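Local coordinates for Tae4 (Agrobacterium tumefaciens, PDB 6IJF), which probably acts as a peptidoglycan amidase effector of the type VI secretion system, cleaving peptide bonds in the cell wall of rival bacteria, at residues I50-A55 with R85-L90. Residues are numbered along the deposited sequence; the frame is centred on the assembly and turned at random.
Sequences IRVSIA and RRLATL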
loop_
_atom_site.group_PDB
_atom_site.type_symbol
_atom_site.label_atom_id
_atom_site.label_comp_id
_atom_site.label_asym_id
_atom_site.label_seq_id
_atom_site.Cartn_x
_atom_site.Cartn_y
_atom_site.Cartn_z
ATOM N N ILE C 50 -7.040 19.118 -17.058
ATOM C CA ILE C 50 -8.445 19.052 -17.584
ATOM C C ILE C 50 -9.436 19.021 -16.412
ATOM O O ILE C 50 -10.419 19.798 -16.391
ATOM C CB ILE C 50 -8.627 17.822 -18.491
ATOM C CG1 ILE C 50 -7.687 17.866 -19.692
ATOM C CG2 ILE C 50 -10.073 17.674 -18.924
ATOM C CD1 ILE C 50 -7.542 16.535 -20.403
ATOM N N ARG C 51 -9.181 18.162 -15.431
ATOM C CA ARG C 51 -10.123 17.961 -14.299
ATOM C C ARG C 51 -10.185 19.252 -13.481
ATOM O O ARG C 51 -11.300 19.698 -13.125
ATOM C CB ARG C 51 -9.713 16.723 -13.489
ATOM C CG ARG C 51 -9.830 15.440 -14.288
ATOM C CD ARG C 51 -9.270 14.221 -13.570
ATOM N NE ARG C 51 -9.407 13.018 -14.369
ATOM C CZ ARG C 51 -10.500 12.258 -14.405
ATOM N NH1 ARG C 51 -11.563 12.600 -13.696
ATOM N NH2 ARG C 51 -10.503 11.146 -15.113
ATOM N N VAL C 52 -9.040 19.891 -13.208
ATOM C CA VAL C 52 -9.048 21.166 -12.432
ATOM C C VAL C 52 -9.693 22.293 -13.265
ATOM O O VAL C 52 -10.510 23.066 -12.678
ATOM C CB VAL C 52 -7.656 21.536 -11.892
ATOM C CG1 VAL C 52 -7.667 22.947 -11.299
ATOM C CG2 VAL C 52 -7.181 20.524 -10.848
ATOM N N SER C 53 -9.402 22.382 -14.560
ATOM C CA SER C 53 -10.059 23.369 -15.483
ATOM C C SER C 53 -11.583 23.249 -15.386
ATOM O O SER C 53 -12.259 24.266 -15.150
ATOM C CB SER C 53 -9.622 23.182 -16.913
ATOM O OG SER C 53 -8.246 23.382 -17.082
ATOM N N ILE C 54 -12.115 22.031 -15.455
ATOM C CA ILE C 54 -13.591 21.773 -15.448
ATOM C C ILE C 54 -14.191 22.237 -14.121
ATOM O O ILE C 54 -15.259 22.897 -14.145
ATOM C CB ILE C 54 -13.871 20.299 -15.747
ATOM C CG1 ILE C 54 -13.595 20.024 -17.218
ATOM C CG2 ILE C 54 -15.286 19.921 -15.348
ATOM C CD1 ILE C 54 -13.440 18.579 -17.566
ATOM N N ALA C 55 -13.524 21.946 -13.003
ATOM C CA ALA C 55 -13.981 22.391 -11.674
ATOM C C ALA C 55 -14.181 23.922 -11.680
ATOM O O ALA C 55 -15.239 24.404 -11.175
ATOM C CB ALA C 55 -13.021 21.942 -10.605
ATOM N N ARG C 85 1.751 22.370 -16.141
ATOM C CA ARG C 85 2.691 23.522 -15.913
ATOM C C ARG C 85 1.997 24.845 -16.296
ATOM O O ARG C 85 2.029 25.826 -15.495
ATOM C CB ARG C 85 4.004 23.279 -16.677
ATOM C CG ARG C 85 5.107 24.289 -16.350
ATOM C CD ARG C 85 6.328 24.189 -17.265
ATOM N NE ARG C 85 6.626 22.844 -17.773
ATOM C CZ ARG C 85 7.269 21.880 -17.105
ATOM N NH1 ARG C 85 7.671 22.074 -15.855
ATOM N NH2 ARG C 85 7.489 20.708 -17.688
ATOM N N ARG C 86 1.376 24.894 -17.483
ATOM C CA ARG C 86 0.659 26.106 -17.960
ATOM C C ARG C 86 -0.512 26.421 -17.037
ATOM O O ARG C 86 -0.668 27.606 -16.702
ATOM C CB ARG C 86 0.220 25.943 -19.422
ATOM C CG ARG C 86 1.391 26.001 -20.389
ATOM C CD ARG C 86 0.999 26.640 -21.716
ATOM N NE ARG C 86 0.064 25.772 -22.388
ATOM C CZ ARG C 86 0.377 24.598 -22.936
ATOM N NH1 ARG C 86 -0.562 23.885 -23.538
ATOM N NH2 ARG C 86 1.624 24.151 -22.903
ATOM N N LEU C 87 -1.275 25.416 -16.564
ATOM C CA LEU C 87 -2.399 25.725 -15.645
ATOM C C LEU C 87 -1.846 26.296 -14.334
ATOM O O LEU C 87 -2.453 27.231 -13.802
ATOM C CB LEU C 87 -3.288 24.490 -15.428
ATOM C CG LEU C 87 -4.523 24.727 -14.540
ATOM C CD1 LEU C 87 -5.440 25.794 -15.115
ATOM C CD2 LEU C 87 -5.301 23.441 -14.340
ATOM N N ALA C 88 -0.767 25.731 -13.786
ATOM C CA ALA C 88 -0.170 26.192 -12.494
ATOM C C ALA C 88 0.305 27.649 -12.641
ATOM O O ALA C 88 0.046 28.455 -11.760
ATOM C CB ALA C 88 0.977 25.278 -12.113
ATOM N N THR C 89 0.939 27.967 -13.769
ATOM C CA THR C 89 1.340 29.346 -14.171
ATOM C C THR C 89 0.120 30.281 -14.167
ATOM O O THR C 89 0.162 31.336 -13.528
ATOM C CB THR C 89 2.043 29.290 -15.533
ATOM O OG1 THR C 89 3.177 28.435 -15.341
ATOM C CG2 THR C 89 2.441 30.663 -16.039
ATOM N N LEU C 90 -0.968 29.884 -14.821
ATOM C CA LEU C 90 -2.191 30.708 -14.902
ATOM C C LEU C 90 -2.753 30.950 -13.511
ATOM O O LEU C 90 -3.181 32.087 -13.214
ATOM C CB LEU C 90 -3.202 29.967 -15.783
ATOM C CG LEU C 90 -4.544 30.657 -15.977
ATOM C CD1 LEU C 90 -4.954 30.515 -17.438
ATOM C CD2 LEU C 90 -5.614 30.067 -15.069
#
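L87 reaches from helix 84-92 into the notch between V52 and S53 on helix 48-58. Both helices belong to the Tae4 amidase fold, of the papain-like cysteine peptidase clan. Helix 48-58 begins at C48, which with H132 and D134 probably forms a Cys-His-Asp triad. V52 lies near that group without touching it.

The contact is small and buried, about 111 Å² in all. Its tight part is apolar. CD2 of L87 sits 3.9 Å from CG1 of V52 and equally near its CB, and the two side chains meet at a slant. L87 has CG anti to its backbone N (chi1 -177°), which carries it across to the other helix; chi2 near 60° then turns CD2 onto V52. In V52 the methyl that touches, CG1, is the one anti to the backbone N (chi1 171°). I133 of strand 131-137 touches both V52 and L87, so the pair also packs the two helices against the five-stranded antiparallel sheet.

The helices themselves stay apart. Their closest CA atoms, those of S53 and L87, are 8.0 Å from each other, and one leucine spans the gap. The far side of helix 84-92 takes no part in the contact: R85, R86 and T89 are exposed in the assembly there, and R86 pairs with E81 in a salt bridge.

S53 completes the notch with its hydroxyl. The buried OG hydrogen-bonds to A49 O and to E81 N, while its approach to L87 is simple packing: OG lies 4.0 Å from CD2 of L87 and 4.2 Å from CD1.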